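Local coordinates for FAD-binding PCMH-type domain-containing protein (Gibberella zeae, PDB 6YJO) that carries a doubly attached FAD cofactor and probably works as an oxygen-dependent oxidoreductase, apparently on oligosaccharides, at residues Gln276-Pro281 and Thr379-Ile384; Ser343-Thr348 and Ser422-Tyr427. All coordinates share one frame; numbering follows the deposited sequence.

Contact 1. Residues Gln276-Pro281 and Thr379-Ile384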
ATOM      1  N   GLN A 276      10.318 -12.223   0.802  1.00 45.53           N
ATOM      2  CA  GLN A 276      10.772 -11.182  -0.111  1.00 45.42           C
ATOM      3  C   GLN A 276      12.296 -11.240  -0.144  1.00 47.48           C
ATOM      4  O   GLN A 276      12.925 -11.910   0.680  1.00 48.23           O
ATOM      5  CB  GLN A 276      10.264  -9.798   0.315  1.00 45.36           C
ATOM      6  CG  GLN A 276      11.130  -9.082   1.347  1.00 46.54           C
ATOM      7  CD  GLN A 276      10.554  -7.751   1.811  1.00 46.00           C
ATOM      8  OE1 GLN A 276      11.085  -7.127   2.730  1.00 46.51           O
ATOM      9  NE2 GLN A 276       9.475  -7.305   1.176  1.00 46.25           N
ATOM     10  N   ILE A 277      12.894 -10.550  -1.118  1.00 46.41           N
ATOM     11  CA  ILE A 277      14.346 -10.400  -1.179  1.00 47.31           C
ATOM     12  C   ILE A 277      14.688  -8.923  -1.292  1.00 44.36           C
ATOM     13  O   ILE A 277      14.351  -8.278  -2.289  1.00 42.49           O
ATOM     14  CB  ILE A 277      14.978 -11.186  -2.343  1.00 48.22           C
ATOM     15  CG1 ILE A 277      16.496 -10.954  -2.346  1.00 49.61           C
ATOM     16  CG2 ILE A 277      14.371 -10.782  -3.683  1.00 46.10           C
ATOM     17  CD1 ILE A 277      17.255 -11.797  -3.335  1.00 50.48           C
ATOM     18  N   TYR A 278      15.367  -8.401  -0.274  1.00 44.98           N
ATOM     19  CA  TYR A 278      15.989  -7.087  -0.356  1.00 45.97           C
ATOM     20  C   TYR A 278      17.253  -7.179  -1.203  1.00 47.19           C
ATOM     21  O   TYR A 278      18.123  -8.016  -0.941  1.00 47.33           O
ATOM     22  CB  TYR A 278      16.323  -6.588   1.055  1.00 48.03           C
ATOM     23  CG  TYR A 278      17.323  -5.451   1.115  1.00 50.62           C
ATOM     24  CD1 TYR A 278      18.689  -5.689   0.991  1.00 53.04           C
ATOM     25  CD2 TYR A 278      16.907  -4.144   1.328  1.00 51.24           C
ATOM     26  CE1 TYR A 278      19.603  -4.658   1.049  1.00 53.91           C
ATOM     27  CE2 TYR A 278      17.817  -3.108   1.394  1.00 52.90           C
ATOM     28  CZ  TYR A 278      19.164  -3.370   1.252  1.00 54.42           C
ATOM     29  OH  TYR A 278      20.075  -2.339   1.314  1.00 56.59           O
ATOM     30  N   MET A 279      17.352  -6.331  -2.223  1.00 47.27           N
ATOM     31  CA  MET A 279      18.581  -6.175  -2.990  1.00 46.19           C
ATOM     32  C   MET A 279      19.049  -4.736  -2.856  1.00 44.09           C
ATOM     33  O   MET A 279      18.310  -3.805  -3.194  1.00 42.25           O
ATOM     34  CB  MET A 279      18.379  -6.530  -4.460  1.00 46.61           C
ATOM     35  CG  MET A 279      17.677  -7.849  -4.696  1.00 47.64           C
ATOM     36  SD  MET A 279      17.637  -8.316  -6.440  1.00 50.83           S
ATOM     37  CE  MET A 279      19.383  -8.440  -6.819  1.00 51.02           C
ATOM     38  N   GLY A 280      20.273  -4.559  -2.367  1.00 44.13           N
ATOM     39  CA  GLY A 280      20.860  -3.250  -2.222  1.00 44.81           C
ATOM     40  C   GLY A 280      22.182  -3.145  -2.952  1.00 47.02           C
ATOM     41  O   GLY A 280      22.627  -4.082  -3.622  1.00 46.51           O
ATOM     42  N   PRO A 281      22.841  -1.991  -2.830  1.00 49.82           N
ATOM     43  CA  PRO A 281      24.076  -1.769  -3.598  1.00 51.66           C
ATOM     44  C   PRO A 281      25.244  -2.644  -3.174  1.00 52.69           C
ATOM     45  O   PRO A 281      26.191  -2.789  -3.957  1.00 53.27           O
ATOM     46  CB  PRO A 281      24.380  -0.286  -3.349  1.00 53.48           C
ATOM     47  CG  PRO A 281      23.691   0.029  -2.050  1.00 53.22           C
ATOM     48  CD  PRO A 281      22.445  -0.802  -2.057  1.00 51.31           C
ATOM     49  N   THR A 379      22.149   5.106  -3.576  1.00 54.31           N
ATOM     50  CA  THR A 379      21.251   5.409  -2.463  1.00 52.62           C
ATOM     51  C   THR A 379      19.871   4.807  -2.707  1.00 50.58           C
ATOM     52  O   THR A 379      18.839   5.459  -2.544  1.00 49.21           O
ATOM     53  CB  THR A 379      21.179   6.921  -2.253  1.00 55.26           C
ATOM     54  OG1 THR A 379      20.438   7.207  -1.057  1.00 57.17           O
ATOM     55  CG2 THR A 379      20.532   7.617  -3.453  1.00 53.96           C
ATOM     56  N   TRP A 380      19.857   3.529  -3.094  1.00 48.98           N
ATOM     57  CA  TRP A 380      18.647   2.836  -3.505  1.00 46.63           C
ATOM     58  C   TRP A 380      18.592   1.467  -2.839  1.00 43.91           C
ATOM     59  O   TRP A 380      19.555   1.014  -2.215  1.00 42.65           O
ATOM     60  CB  TRP A 380      18.589   2.677  -5.032  1.00 47.08           C
ATOM     61  CG  TRP A 380      19.812   2.013  -5.608  1.00 48.13           C
ATOM     62  CD1 TRP A 380      20.903   2.633  -6.142  1.00 50.22           C
ATOM     63  CD2 TRP A 380      20.071   0.603  -5.695  1.00 49.03           C
ATOM     64  NE1 TRP A 380      21.825   1.702  -6.558  1.00 52.13           N
ATOM     65  CE2 TRP A 380      21.339   0.448  -6.294  1.00 50.36           C
ATOM     66  CE3 TRP A 380      19.356  -0.542  -5.324  1.00 47.05           C
ATOM     67  CZ2 TRP A 380      21.906  -0.804  -6.532  1.00 49.40           C
ATOM     68  CZ3 TRP A 380      19.922  -1.785  -5.562  1.00 46.70           C
ATOM     69  CH2 TRP A 380      21.184  -1.904  -6.160  1.00 48.16           C
ATOM     70  N   TYR A 381      17.436   0.817  -2.968  1.00 43.63           N
ATOM     71  CA  TYR A 381      17.273  -0.588  -2.615  1.00 43.69           C
ATOM     72  C   TYR A 381      16.043  -1.110  -3.347  1.00 42.34           C
ATOM     73  O   TYR A 381      15.240  -0.339  -3.877  1.00 40.65           O
ATOM     74  CB  TYR A 381      17.153  -0.792  -1.097  1.00 44.15           C
ATOM     75  CG  TYR A 381      15.894  -0.233  -0.482  1.00 46.71           C
ATOM     76  CD1 TYR A 381      14.706  -0.955  -0.505  1.00 48.30           C
ATOM     77  CD2 TYR A 381      15.891   1.011   0.134  1.00 48.21           C
ATOM     78  CE1 TYR A 381      13.549  -0.448   0.061  1.00 49.31           C
ATOM     79  CE2 TYR A 381      14.741   1.526   0.702  1.00 49.19           C
ATOM     80  CZ  TYR A 381      13.576   0.796   0.664  1.00 50.63           C
ATOM     81  OH  TYR A 381      12.435   1.317   1.231  1.00 52.67           O
ATOM     82  N   ILE A 382      15.901  -2.433  -3.367  1.00 43.34           N
ATOM     83  CA  ILE A 382      14.838  -3.094  -4.117  1.00 44.05           C
ATOM     84  C   ILE A 382      14.234  -4.205  -3.267  1.00 44.37           C
ATOM     85  O   ILE A 382      14.958  -4.972  -2.625  1.00 45.06           O
ATOM     86  CB  ILE A 382      15.367  -3.652  -5.455  1.00 45.92           C
ATOM     87  CG1 ILE A 382      15.857  -2.504  -6.342  1.00 46.81           C
ATOM     88  CG2 ILE A 382      14.285  -4.476  -6.159  1.00 46.62           C
ATOM     89  CD1 ILE A 382      16.527  -2.944  -7.632  1.00 48.22           C
ATOM     90  N   LEU A 383      12.904  -4.296  -3.273  1.00 44.67           N
ATOM     91  CA  LEU A 383      12.168  -5.328  -2.548  1.00 44.48           C
ATOM     92  C   LEU A 383      11.308  -6.098  -3.541  1.00 45.93           C
ATOM     93  O   LEU A 383      10.447  -5.509  -4.206  1.00 45.96           O
ATOM     94  CB  LEU A 383      11.297  -4.717  -1.446  1.00 43.02           C
ATOM     95  CG  LEU A 383      12.021  -3.946  -0.342  1.00 42.20           C
ATOM     96  CD1 LEU A 383      11.040  -3.473   0.716  1.00 40.87           C
ATOM     97  CD2 LEU A 383      13.109  -4.798   0.278  1.00 43.36           C
ATOM     98  N   ILE A 384      11.544  -7.404  -3.642  1.00 47.21           N
ATOM     99  CA  ILE A 384      10.804  -8.282  -4.543  1.00 46.06           C
ATOM    100  C   ILE A 384      10.051  -9.279  -3.671  1.00 46.24           C
ATOM    101  O   ILE A 384      10.628 -10.264  -3.197  1.00 48.16           O
ATOM    102  CB  ILE A 384      11.716  -9.002  -5.540  1.00 44.90           C
ATOM    103  CG1 ILE A 384      12.830  -8.070  -6.013  1.00 44.99           C
ATOM    104  CG2 ILE A 384      10.909  -9.500  -6.727  1.00 46.42           C
ATOM    105  CD1 ILE A 384      13.692  -8.664  -7.108  1.00 45.75           C
TER
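M279 N donates to I382 O at 2.8 Å along an almost straight line, 168° at the hydrogen. I382 N returns a bond to M279 O, and a second reciprocal pair joins I277 and I384. M279 O also receives the CA-H of Y381 and lies near the plane of the W380 indole, 3.5 Å from CZ3 at its edge. Past the last backbone bond P281 takes over: its CD sits 4.3 Å from the centroid of the indole six-membered ring and only 3° off the normal, a CH-pi contact over one face. W380 NE1 bonds to N370.

On the face bearing Y278 and L383, L383 CD2 touches Y278 CB at 3.8 Å and meets the phenol ring at its edge. In Y278, CG anti to the backbone N (chi1 163°) starts the ring off beside the carbonyl carbon, and its CE2 then rests 3.5 Å from Y381 CB; the two rings are slid apart and barely overlap. On the other face I277 CG2 packs on I384 CB at 3.7 Å, the side chains pointing the same way, while M279 SD meets I384 CD1. The side chain of Q276, whose NE2 bonds to D385 OD1 and OE1 to Q287 NE2, is about 7 Å from the FAD. This is antiparallel pairing of two central strands in the seven-stranded sheet beside the flavin.

Contact 2. Residues Ser343-Thr348 and Ser422-Tyr427; sequences STFYST and SDHGNY
The strand ends pair antiparallel, Y346 and D423 exchanging both backbone bonds, and S347 faces S422 in the adjoining non-hydrogen-bonded pair. Y346 N reaches D423 O at 3.1 Å, and D423 N returns a bond to Y346 O. S347 OG and S422 OG then join directly at 2.7 Å, each placed anti to its own carbonyl carbon (chi1 -63° and -69°), a short bond between two buried hydroxyls in which either could be the donor.

Where the strands give way to loops, H424 is laid against F345. F345 CB stands over one face of the imidazole, 3.4 Å from its centroid, in a CH-pi contact displaced toward the ND1-CE1 side. The two rings are nearly parallel, with planes at 20°, but slid apart so that they hardly overlap. S343 OG approaches the same imidazole at its edge, in plane, and makes a weak 3.2 Å bond with ND1.

On the face bearing Y346 and D423, Y427 folds back so that its OH bonds to D423 OD1 at 2.7 Å while its CE2 lies 3.7 Å from Y346 CB. G425 N reaches OD1 from the opposite face of the carboxylate, closing an Asx turn, so two donors grip this oxygen and should fix the carboxylate's rotation. R377 makes a salt bridge with OD2, a hydrogen bond to N426 O and a cation-pi contact with Y427.

The F345 side chain is about 5 Å from the FAD and meets Y104 edge-to-face. Strand 346-352 is the outermost on this side of the sheet, with 417-423 between it and 380-386; helix 431-446 covers Y346, T348 and D423 through L438 and V437.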
ATOM      1  N   SER A 343      10.154  11.120   5.741  1.00 57.05           N
ATOM      2  CA  SER A 343      11.297  10.721   4.938  1.00 55.93           C
ATOM      3  C   SER A 343      11.279  11.573   3.678  1.00 53.43           C
ATOM      4  O   SER A 343      10.330  12.320   3.429  1.00 53.62           O
ATOM      5  CB  SER A 343      11.251   9.223   4.611  1.00 55.93           C
ATOM      6  OG  SER A 343      12.380   8.829   3.852  1.00 58.89           O
ATOM      7  N   THR A 344      12.345  11.478   2.890  1.00 53.08           N
ATOM      8  CA  THR A 344      12.401  12.148   1.590  1.00 53.60           C
ATOM      9  C   THR A 344      12.985  11.163   0.586  1.00 51.27           C
ATOM     10  O   THR A 344      14.161  10.798   0.677  1.00 50.48           O
ATOM     11  CB  THR A 344      13.216  13.444   1.648  1.00 54.60           C
ATOM     12  OG1 THR A 344      14.150  13.482   0.560  1.00 56.20           O
ATOM     13  CG2 THR A 344      13.942  13.592   2.985  1.00 55.28           C
ATOM     14  N   PHE A 345      12.158  10.738  -0.369  1.00 50.53           N
ATOM     15  CA  PHE A 345      12.456   9.566  -1.182  1.00 47.99           C
ATOM     16  C   PHE A 345      11.650   9.624  -2.473  1.00 46.33           C
ATOM     17  O   PHE A 345      10.720  10.423  -2.619  1.00 45.50           O
ATOM     18  CB  PHE A 345      12.125   8.282  -0.418  1.00 46.96           C
ATOM     19  CG  PHE A 345      10.668   8.158  -0.071  1.00 47.05           C
ATOM     20  CD1 PHE A 345      10.162   8.760   1.070  1.00 47.83           C
ATOM     21  CD2 PHE A 345       9.799   7.466  -0.899  1.00 46.94           C
ATOM     22  CE1 PHE A 345       8.823   8.664   1.387  1.00 47.41           C
ATOM     23  CE2 PHE A 345       8.453   7.367  -0.588  1.00 47.34           C
ATOM     24  CZ  PHE A 345       7.966   7.968   0.558  1.00 47.64           C
ATOM     25  N   TYR A 346      12.017   8.744  -3.406  1.00 45.08           N
ATOM     26  CA  TYR A 346      11.236   8.474  -4.604  1.00 44.36           C
ATOM     27  C   TYR A 346      11.227   6.971  -4.841  1.00 44.80           C
ATOM     28  O   TYR A 346      12.266   6.317  -4.712  1.00 46.04           O
ATOM     29  CB  TYR A 346      11.805   9.199  -5.829  1.00 43.52           C
ATOM     30  CG  TYR A 346      11.304   8.651  -7.146  1.00 42.50           C
ATOM     31  CD1 TYR A 346       9.973   8.790  -7.516  1.00 41.27           C
ATOM     32  CD2 TYR A 346      12.162   7.993  -8.019  1.00 42.63           C
ATOM     33  CE1 TYR A 346       9.509   8.291  -8.719  1.00 41.68           C
ATOM     34  CE2 TYR A 346      11.705   7.489  -9.226  1.00 43.16           C
ATOM     35  CZ  TYR A 346      10.375   7.645  -9.568  1.00 43.15           C
ATOM     36  OH  TYR A 346       9.902   7.153 -10.763  1.00 44.17           O
ATOM     37  N   SER A 347      10.058   6.427  -5.181  1.00 43.62           N
ATOM     38  CA  SER A 347       9.914   4.986  -5.339  1.00 45.25           C
ATOM     39  C   SER A 347       9.056   4.662  -6.553  1.00 46.35           C
ATOM     40  O   SER A 347       8.335   5.510  -7.089  1.00 46.83           O
ATOM     41  CB  SER A 347       9.298   4.329  -4.094  1.00 44.79           C
ATOM     42  OG  SER A 347      10.139   4.480  -2.964  1.00 45.59           O
ATOM     43  N   THR A 348       9.150   3.404  -6.976  1.00 46.73           N
ATOM     44  CA  THR A 348       8.318   2.865  -8.043  1.00 46.22           C
ATOM     45  C   THR A 348       8.198   1.364  -7.823  1.00 47.35           C
ATOM     46  O   THR A 348       8.868   0.790  -6.962  1.00 48.17           O
ATOM     47  CB  THR A 348       8.893   3.189  -9.427  1.00 46.05           C
ATOM     48  OG1 THR A 348       8.004   2.706 -10.444  1.00 46.17           O
ATOM     49  CG2 THR A 348      10.272   2.558  -9.610  1.00 46.32           C
ATOM     50  N   SER A 422      13.151   1.746  -4.515  1.00 43.09           N
ATOM     51  CA  SER A 422      13.207   2.950  -3.703  1.00 44.51           C
ATOM     52  C   SER A 422      14.576   3.608  -3.813  1.00 45.48           C
ATOM     53  O   SER A 422      15.582   2.971  -4.145  1.00 45.23           O
ATOM     54  CB  SER A 422      12.889   2.652  -2.231  1.00 44.95           C
ATOM     55  OG  SER A 422      11.524   2.305  -2.071  1.00 45.98           O
ATOM     56  N   ASP A 423      14.593   4.912  -3.545  1.00 46.02           N
ATOM     57  CA  ASP A 423      15.824   5.693  -3.496  1.00 47.91           C
ATOM     58  C   ASP A 423      15.647   6.749  -2.421  1.00 49.47           C
ATOM     59  O   ASP A 423      14.699   7.537  -2.477  1.00 50.27           O
ATOM     60  CB  ASP A 423      16.132   6.338  -4.850  1.00 50.20           C
ATOM     61  CG  ASP A 423      17.339   7.265  -4.803  1.00 51.87           C
ATOM     62  OD1 ASP A 423      17.338   8.226  -4.003  1.00 52.23           O
ATOM     63  OD2 ASP A 423      18.295   7.029  -5.571  1.00 53.05           O
ATOM     64  N   HIS A 424      16.544   6.756  -1.440  1.00 51.50           N
ATOM     65  CA  HIS A 424      16.457   7.731  -0.363  1.00 55.30           C
ATOM     66  C   HIS A 424      17.717   8.587  -0.349  1.00 58.09           C
ATOM     67  O   HIS A 424      18.421   8.661   0.663  1.00 59.07           O
ATOM     68  CB  HIS A 424      16.237   7.028   0.982  1.00 55.16           C
ATOM     69  CG  HIS A 424      14.915   6.322   1.085  1.00 57.57           C
ATOM     70  ND1 HIS A 424      13.925   6.716   1.959  1.00 54.98           N
ATOM     71  CD2 HIS A 424      14.420   5.254   0.414  1.00 55.03           C
ATOM     72  CE1 HIS A 424      12.879   5.919   1.827  1.00 54.45           C
ATOM     73  NE2 HIS A 424      13.154   5.023   0.895  1.00 54.46           N
ATOM     74  N   GLY A 425      18.013   9.222  -1.478  1.00 58.76           N
ATOM     75  CA  GLY A 425      19.172  10.079  -1.580  1.00 60.45           C
ATOM     76  C   GLY A 425      18.810  11.544  -1.663  1.00 61.37           C
ATOM     77  O   GLY A 425      17.857  11.995  -1.021  1.00 59.78           O
ATOM     78  N   ASN A 426      19.562  12.288  -2.468  1.00 64.65           N
ATOM     79  CA  ASN A 426      19.423  13.735  -2.566  1.00 68.52           C
ATOM     80  C   ASN A 426      18.421  14.084  -3.657  1.00 72.03           C
ATOM     81  O   ASN A 426      18.488  13.540  -4.764  1.00 70.51           O
ATOM     82  CB  ASN A 426      20.780  14.382  -2.852  1.00 70.56           C
ATOM     83  CG  ASN A 426      20.650  15.781  -3.422  1.00 72.85           C
ATOM     84  OD1 ASN A 426      20.901  16.006  -4.607  1.00 74.41           O
ATOM     85  ND2 ASN A 426      20.242  16.725  -2.583  1.00 73.44           N
ATOM     86  N   TYR A 427      17.488  14.985  -3.337  1.00 77.03           N
ATOM     87  CA  TYR A 427      16.450  15.378  -4.277  1.00 81.17           C
ATOM     88  C   TYR A 427      16.264  16.882  -4.380  1.00 90.86           C
ATOM     89  O   TYR A 427      15.348  17.328  -5.084  1.00 92.40           O
ATOM     90  CB  TYR A 427      15.114  14.713  -3.917  1.00 75.02           C
ATOM     91  CG  TYR A 427      15.106  13.249  -4.262  1.00 68.97           C
ATOM     92  CD1 TYR A 427      15.552  12.302  -3.351  1.00 66.57           C
ATOM     93  CD2 TYR A 427      14.692  12.814  -5.514  1.00 66.14           C
ATOM     94  CE1 TYR A 427      15.565  10.958  -3.667  1.00 63.76           C
ATOM     95  CE2 TYR A 427      14.700  11.474  -5.840  1.00 63.82           C
ATOM     96  CZ  TYR A 427      15.138  10.550  -4.913  1.00 62.11           C
ATOM     97  OH  TYR A 427      15.148   9.216  -5.240  1.00 59.46           O
TER

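In the fold
Contacts 1 and 2 belong to one seven-stranded antiparallel sheet, their centres 13 Å apart. Its strand order here is 273-280, 380-386, 417-423, 346-352, so segments 379-384 and 422-427 are direct neighbours, linked by probable hydrogen bonds, T379 O to H424 N at 2.9 Å and Y381 O to S422 N at 3.0 Å. Along the chain the segments alternate: 276-281, 343-348, 379-384, 422-427. Strand 346-352 thus precedes 380-386 in sequence yet lies at the sheet's margin, beyond 417-423. Together the contacts make a continuous run of four strands, and each brings one side chain, Q276 or F345, near the flavin.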